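PDB 3RCY: mandelate racemase/muconate lactonizing enzyme-like protein from Roseovarius sp. TM1035, which probably catalyses a magnesium-dependent reaction on a carboxylate substrate through an enolate-type intermediate, as relatives in the enolase superfamily do. Local coordinates for residues L26-L29 with I35-W38; E56-R61 with R76-S81; E69-M74 with D104-A109. One frame throughout, in Å; residues are numbered along the deposited sequence.

Overall arrangement
All three contacts lie in the N-terminal capping domain, their centres about 20 to 23 Å from the chain's centre and on the same side. Contacts 1 and 3 have centres about 12 Å apart and are tied by polar bonds: Lys108 NZ is 2.8 Å from Thr36 O, and Asp104 OD2 is 2.8 Å from Trp38 N. Contact 2, about 17 Å from contact 1 between centres, meets it where Leu29 CD2 packs 3.6 Å from Phe59 CE1. Contacts 2 and 3, about 16 Å apart, share helix 71-80. Its Tyr79 reaches toward the ribose sites, packing on Pro87 and hydrogen-bonding Asp241 of the second subunit; the magnesium ligands Glu235 and Glu261 belong to the barrel domain.

Contact 1 (L26-L29 with I35-W38); sequences LVKL and ITGW
Lys28 lays its aliphatic chain across one face of the Trp38 indole in the beta hairpin of strands 24-31 and 36-41, part of the three-stranded antiparallel sheet of the capping domain. The strands run at 163° to each other. Leu29 and Gly37 form a hydrogen-bonded pair, each using both its N-H and its C=O: Leu29 N gives to Gly37 O at 2.8 Å, and Gly37 N returns the bond to Leu29 O at 2.9 Å. Carbonyl oxygens also receive CA-H contacts, with Trp38 CA 3.4 Å from Val27 O and Lys28 CA 3.3 Å from Gly37 O. At the non-hydrogen-bonded pair Lys28-Trp38 the backbone polar groups look outward instead. The Lys28 main chain bonds to that of Asp8 in strand 4-12, and Asp104 OD2 takes the Trp38 N-H; further along, Lys108 NZ gives to Thr36 O. Backbone bonds also join Val27 to Gly39 and Leu26 to Ile10.

With chi1 at 174° the Lys28 chain leaves CB on the side opposite the main-chain nitrogen and stays extended, which lays CG over the CE2-CZ2 rim, takes CD beyond it near CZ2, still above the plane, and sends NZ on to a salt bridge with Glu372. Leu26 comes from another direction, its CB near the ring plane at the edge, 4.1 Å from Trp38 CZ3. Replacing Trp38 by an alanine would probably strip the Lys28 methylenes of their flat support and leave the ammonium arm freer to swing away from Glu372. Lys28 CB sits 3.7 Å from the centroid of the six-membered ring, only 3° off its normal.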
# COMPACT_ATOMS: atom_id res chain seq x y z
N LEU A 26 33.02 30.54 10.55
CA LEU A 26 32.94 31.42 9.39
C LEU A 26 34.02 31.06 8.38
O LEU A 26 35.14 30.72 8.76
CB LEU A 26 33.08 32.89 9.81
CG LEU A 26 32.21 33.38 10.98
CD1 LEU A 26 32.53 34.83 11.29
CD2 LEU A 26 30.71 33.20 10.69
N VAL A 27 33.67 31.12 7.10
CA VAL A 27 34.65 30.94 6.03
C VAL A 27 34.67 32.17 5.14
O VAL A 27 33.63 32.74 4.82
CB VAL A 27 34.42 29.64 5.20
CG1 VAL A 27 34.59 28.41 6.08
CG2 VAL A 27 33.02 29.63 4.53
N LYS A 28 35.87 32.59 4.75
CA LYS A 28 36.03 33.73 3.87
C LYS A 28 36.81 33.24 2.65
O LYS A 28 37.92 32.73 2.78
CB LYS A 28 36.79 34.84 4.61
CG LYS A 28 37.17 36.07 3.79
CD LYS A 28 38.33 36.80 4.49
CE LYS A 28 38.79 38.05 3.77
NZ LYS A 28 39.78 38.77 4.64
N LEU A 29 36.19 33.36 1.48
CA LEU A 29 36.83 32.98 0.24
C LEU A 29 37.22 34.21 -0.55
O LEU A 29 36.52 35.22 -0.52
CB LEU A 29 35.91 32.09 -0.61
CG LEU A 29 35.50 30.73 -0.06
CD1 LEU A 29 34.67 29.96 -1.07
CD2 LEU A 29 36.72 29.92 0.35
N ILE A 35 37.81 39.48 -5.28
CA ILE A 35 36.46 39.51 -4.71
C ILE A 35 36.38 38.58 -3.50
O ILE A 35 36.87 37.45 -3.53
CB ILE A 35 35.35 39.16 -5.75
CG1 ILE A 35 35.43 40.11 -6.96
CG2 ILE A 35 33.96 39.24 -5.11
CD1 ILE A 35 34.52 39.74 -8.12
N THR A 36 35.77 39.05 -2.42
CA THR A 36 35.66 38.24 -1.21
C THR A 36 34.21 37.85 -0.94
O THR A 36 33.30 38.63 -1.20
CB THR A 36 36.24 38.97 0.03
OG1 THR A 36 35.53 40.20 0.24
CG2 THR A 36 37.73 39.27 -0.16
N GLY A 37 34.03 36.64 -0.43
CA GLY A 37 32.72 36.13 -0.05
C GLY A 37 32.78 35.47 1.31
O GLY A 37 33.79 34.85 1.66
N TRP A 38 31.70 35.61 2.07
CA TRP A 38 31.60 35.03 3.40
C TRP A 38 30.52 33.96 3.47
O TRP A 38 29.45 34.10 2.87
CB TRP A 38 31.33 36.11 4.45
CG TRP A 38 32.51 37.00 4.73
CD1 TRP A 38 32.88 38.12 4.05
CD2 TRP A 38 33.47 36.83 5.79
NE1 TRP A 38 34.02 38.67 4.62
CE2 TRP A 38 34.40 37.90 5.68
CE3 TRP A 38 33.65 35.89 6.81
CZ2 TRP A 38 35.48 38.06 6.57
CZ3 TRP A 38 34.72 36.04 7.69
CH2 TRP A 38 35.62 37.12 7.56

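Contact 2 (E56-R61 with R76-S81); sequences EDVFAR and RRVYSS
Val58 and Val78 meet through their methyl groups where helix 48-63 passes helix 71-80 in the capping domain. The two side chains cross at about a right angle: CG1 of Val58 points between the branches of Val78, 3.7 Å from its CG2 and 4.0 Å from its CG1. Val58 can present this methyl because CG1 stands opposite the backbone N (chi1 169°). Helix 89-110 backs the pair, with Ala94 and Leu98 against Val58 and Phe95 against Val78.

Arg61, one turn after Val58, extends the contact by a methylene, its CD lying 4.2 Å from Ser81 OG. Its guanidinium is turned back along its own helix and grips Asp57 side-on: NE meets OD1 at 3.0 Å and NH2 meets OD2 at 3.0 Å, both nearly straight. Both oxygens lie in the guanidinium plane, whereas the nitrogens stand about 30° out of the carboxylate plane. The remaining NH1 bonds to Thr383 O of the second subunit; Ser81 OG bonds to Ser45 O of that subunit and to His62 NE2. No hydrogen bond runs between residues 56-61 and 76-81, and Val58-Val78 is apolar packing; one residue on, His62 bonds Ser81 OG and, through its O, Arg77 NH1, so polar bonds tie the helices too.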
# COMPACT_ATOMS: atom_id res chain seq x y z
N GLU A 56 39.37 22.78 5.07
CA GLU A 56 40.57 22.98 4.24
C GLU A 56 40.71 21.89 3.18
O GLU A 56 41.02 22.18 2.02
CB GLU A 56 41.84 23.07 5.12
CG GLU A 56 41.97 24.40 5.87
CD GLU A 56 43.10 24.41 6.91
OE1 GLU A 56 43.78 23.36 7.07
OE2 GLU A 56 43.31 25.46 7.56
N ASP A 57 40.45 20.64 3.56
CA ASP A 57 40.50 19.51 2.63
C ASP A 57 39.47 19.67 1.50
O ASP A 57 39.82 19.64 0.33
CB ASP A 57 40.27 18.18 3.36
CG ASP A 57 40.43 16.97 2.46
OD1 ASP A 57 39.60 16.78 1.54
OD2 ASP A 57 41.39 16.20 2.66
N VAL A 58 38.20 19.83 1.89
CA VAL A 58 37.10 20.01 0.93
C VAL A 58 37.40 21.14 -0.06
O VAL A 58 37.26 20.97 -1.28
CB VAL A 58 35.76 20.28 1.68
CG1 VAL A 58 34.67 20.73 0.70
CG2 VAL A 58 35.32 19.01 2.45
N PHE A 59 37.79 22.30 0.47
CA PHE A 59 38.13 23.43 -0.39
C PHE A 59 39.29 23.13 -1.34
O PHE A 59 39.17 23.33 -2.54
CB PHE A 59 38.42 24.70 0.41
CG PHE A 59 38.84 25.87 -0.44
CD1 PHE A 59 37.90 26.56 -1.21
CD2 PHE A 59 40.17 26.27 -0.50
CE1 PHE A 59 38.28 27.64 -2.01
CE2 PHE A 59 40.56 27.35 -1.30
CZ PHE A 59 39.60 28.04 -2.06
N ALA A 60 40.41 22.64 -0.80
CA ALA A 60 41.60 22.41 -1.62
C ALA A 60 41.35 21.35 -2.69
O ALA A 60 41.80 21.48 -3.82
CB ALA A 60 42.82 22.04 -0.76
N ARG A 61 40.61 20.31 -2.31
CA ARG A 61 40.40 19.14 -3.17
C ARG A 61 39.37 19.40 -4.28
O ARG A 61 39.56 18.96 -5.42
CB ARG A 61 39.98 17.93 -2.32
CG ARG A 61 40.12 16.58 -3.02
CD ARG A 61 39.83 15.41 -2.06
NE ARG A 61 40.71 15.42 -0.89
CZ ARG A 61 41.96 14.96 -0.87
NH1 ARG A 61 42.52 14.44 -1.96
NH2 ARG A 61 42.66 15.03 0.26
N ARG A 76 28.55 18.07 -6.60
CA ARG A 76 28.77 16.68 -7.01
C ARG A 76 30.14 16.15 -6.58
O ARG A 76 30.25 15.00 -6.16
CB ARG A 76 28.60 16.48 -8.52
CG ARG A 76 27.18 16.70 -9.09
CD ARG A 76 26.08 15.96 -8.32
NE ARG A 76 26.33 14.53 -8.18
CZ ARG A 76 25.48 13.66 -7.66
NH1 ARG A 76 24.28 14.07 -7.21
NH2 ARG A 76 25.81 12.37 -7.57
N ARG A 77 31.17 16.97 -6.73
CA ARG A 77 32.53 16.59 -6.33
C ARG A 77 32.60 16.24 -4.85
O ARG A 77 33.13 15.20 -4.50
CB ARG A 77 33.51 17.72 -6.63
CG ARG A 77 33.89 17.88 -8.08
CD ARG A 77 34.81 19.09 -8.21
NE ARG A 77 35.26 19.30 -9.58
CZ ARG A 77 35.72 20.46 -10.04
NH1 ARG A 77 35.78 21.53 -9.25
NH2 ARG A 77 36.10 20.56 -11.31
N VAL A 78 32.09 17.12 -3.99
CA VAL A 78 32.17 16.91 -2.55
C VAL A 78 31.25 15.76 -2.12
O VAL A 78 31.65 14.90 -1.34
CB VAL A 78 31.84 18.20 -1.74
CG1 VAL A 78 31.99 17.95 -0.24
CG2 VAL A 78 32.75 19.34 -2.17
N TYR A 79 30.04 15.75 -2.67
CA TYR A 79 29.06 14.70 -2.40
C TYR A 79 29.58 13.30 -2.74
O TYR A 79 29.27 12.33 -2.03
CB TYR A 79 27.78 14.98 -3.19
CG TYR A 79 26.61 14.08 -2.88
CD1 TYR A 79 25.93 14.18 -1.66
CD2 TYR A 79 26.14 13.16 -3.82
CE1 TYR A 79 24.84 13.37 -1.37
CE2 TYR A 79 25.03 12.35 -3.54
CZ TYR A 79 24.39 12.47 -2.32
OH TYR A 79 23.30 11.69 -2.03
N SER A 80 30.39 13.22 -3.80
CA SER A 80 30.92 11.96 -4.30
C SER A 80 32.31 11.62 -3.74
O SER A 80 32.83 10.51 -3.98
CB SER A 80 31.01 12.00 -5.83
OG SER A 80 29.75 12.34 -6.41
N SER A 81 32.90 12.56 -3.02
CA SER A 81 34.29 12.48 -2.58
C SER A 81 34.68 11.14 -1.96
O SER A 81 34.03 10.66 -1.03
CB SER A 81 34.61 13.62 -1.61
OG SER A 81 36.01 13.73 -1.39

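Contact 3 (E69-M74 with D104-A109)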
# COMPACT_ATOMS: atom_id res chain seq x y z
N GLU A 69 30.81 30.00 -10.35
CA GLU A 69 29.55 29.70 -11.05
C GLU A 69 29.20 28.21 -10.99
O GLU A 69 28.03 27.84 -11.06
CB GLU A 69 29.62 30.12 -12.52
CG GLU A 69 29.58 31.62 -12.78
CD GLU A 69 29.77 31.96 -14.25
OE1 GLU A 69 30.30 31.11 -15.01
OE2 GLU A 69 29.39 33.08 -14.66
N ASN A 70 30.22 27.36 -10.87
CA ASN A 70 30.02 25.92 -11.05
C ASN A 70 29.57 25.21 -9.78
O ASN A 70 30.25 24.32 -9.26
CB ASN A 70 31.25 25.27 -11.68
CG ASN A 70 31.48 25.76 -13.11
OD1 ASN A 70 30.55 26.20 -13.78
ND2 ASN A 70 32.73 25.69 -13.57
N ILE A 71 28.40 25.64 -9.29
CA ILE A 71 27.83 25.21 -8.01
C ILE A 71 27.33 23.76 -8.07
O ILE A 71 27.50 23.00 -7.10
CB ILE A 71 26.69 26.18 -7.58
CG1 ILE A 71 27.20 27.62 -7.44
CG2 ILE A 71 25.99 25.71 -6.30
CD1 ILE A 71 28.01 27.90 -6.19
N GLU A 72 26.72 23.37 -9.19
CA GLU A 72 26.25 21.99 -9.38
C GLU A 72 27.44 21.04 -9.33
O GLU A 72 27.40 20.01 -8.65
CB GLU A 72 25.53 21.82 -10.72
CG GLU A 72 24.21 22.55 -10.87
CD GLU A 72 22.99 21.73 -10.45
OE1 GLU A 72 23.14 20.55 -10.04
OE2 GLU A 72 21.87 22.27 -10.53
N LEU A 73 28.49 21.40 -10.07
CA LEU A 73 29.69 20.58 -10.19
C LEU A 73 30.40 20.43 -8.85
O LEU A 73 30.76 19.32 -8.46
CB LEU A 73 30.64 21.16 -11.24
CG LEU A 73 31.97 20.41 -11.46
CD1 LEU A 73 31.75 18.95 -11.87
CD2 LEU A 73 32.83 21.13 -12.50
N MET A 74 30.59 21.54 -8.15
CA MET A 74 31.29 21.50 -6.87
C MET A 74 30.52 20.68 -5.84
O MET A 74 31.13 19.91 -5.09
CB MET A 74 31.62 22.90 -6.36
CG MET A 74 32.68 23.59 -7.23
SD MET A 74 33.32 25.10 -6.52
CE MET A 74 32.00 26.23 -6.94
N ASP A 104 27.96 34.71 -2.17
CA ASP A 104 28.36 36.07 -1.80
C ASP A 104 29.26 36.65 -2.91
O ASP A 104 29.02 37.76 -3.39
CB ASP A 104 29.05 36.07 -0.44
CG ASP A 104 29.13 37.46 0.20
OD1 ASP A 104 28.36 38.36 -0.19
OD2 ASP A 104 29.97 37.64 1.12
N ILE A 105 30.28 35.89 -3.31
CA ILE A 105 31.15 36.24 -4.44
C ILE A 105 30.37 36.47 -5.76
O ILE A 105 30.59 37.47 -6.44
CB ILE A 105 32.27 35.19 -4.66
CG1 ILE A 105 33.39 35.38 -3.62
CG2 ILE A 105 32.86 35.28 -6.08
CD1 ILE A 105 34.23 34.14 -3.38
N LEU A 106 29.47 35.55 -6.10
CA LEU A 106 28.70 35.64 -7.34
C LEU A 106 27.85 36.90 -7.39
O LEU A 106 27.86 37.62 -8.39
CB LEU A 106 27.84 34.38 -7.56
CG LEU A 106 28.64 33.11 -7.92
CD1 LEU A 106 27.80 31.84 -7.71
CD2 LEU A 106 29.20 33.18 -9.35
N GLY A 107 27.15 37.20 -6.30
CA GLY A 107 26.37 38.44 -6.23
C GLY A 107 27.22 39.69 -6.43
O GLY A 107 26.83 40.62 -7.15
N LYS A 108 28.39 39.72 -5.79
CA LYS A 108 29.32 40.84 -5.96
C LYS A 108 29.81 40.96 -7.41
O LYS A 108 29.84 42.06 -7.96
CB LYS A 108 30.51 40.75 -4.98
CG LYS A 108 30.08 40.91 -3.53
CD LYS A 108 31.26 40.90 -2.56
CE LYS A 108 30.75 40.85 -1.12
NZ LYS A 108 31.88 40.75 -0.13
N ALA A 109 30.17 39.82 -8.01
CA ALA A 109 30.63 39.81 -9.40
C ALA A 109 29.53 40.24 -10.38
O ALA A 109 29.81 40.91 -11.38
CB ALA A 109 31.18 38.43 -9.77
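Leu106 of helix 89-110 points toward the turn that leads into helix 71-80, and its two methyls divide between Glu69 and Ile71. CD2 takes the Glu69 side: it lies 3.7 Å from the backbone N of Glu69 and 3.8 Å from its CG, so the branch touches main chain and side chain together. The two side chains cross at about a right angle, the leucine meeting the CG methylene of the glutamate and not its carboxylate. CD1 goes the other way and meets Ile71 CD1 at 4.2 Å. Ile71 reaches this methyl with a bent chain, its CD1 folded back from the extended position (chi2 -76°), whereas CD1 of Leu106 continues away from its own CA (chi2 163°).

The site belongs to the helical part of the enolase-superfamily capping domain, where the start of helix 71-80 packs against the end of helix 89-110. The chain enters the first helix through an inverse gamma turn centred on Asn70, closed by a weak bond from Ile71 N to Glu69 O, 2.8 Å long. Asn70 holds the N-cap position without a side-chain capping bond; its carbonyl oxygen still accepts from Met74 N at 3.0 Å.

Beyond the apolar stem, the Glu69 chain is extended and carries its carboxylate past the leucine to two positive groups: OE2 pairs with Arg110 and with Arg112 of the third subunit, which probably stabilises its negative charge. Asn70 OD1 accepts from Lys121 N of the same neighbouring subunit. Elsewhere on helix 89-110, Lys108 NZ and Asp104 OD2 are only a long ion pair, 3.9 Å apart; their closer partners are on the hairpin, NZ bonding Thr36 O and OD2 bonding Trp38 N.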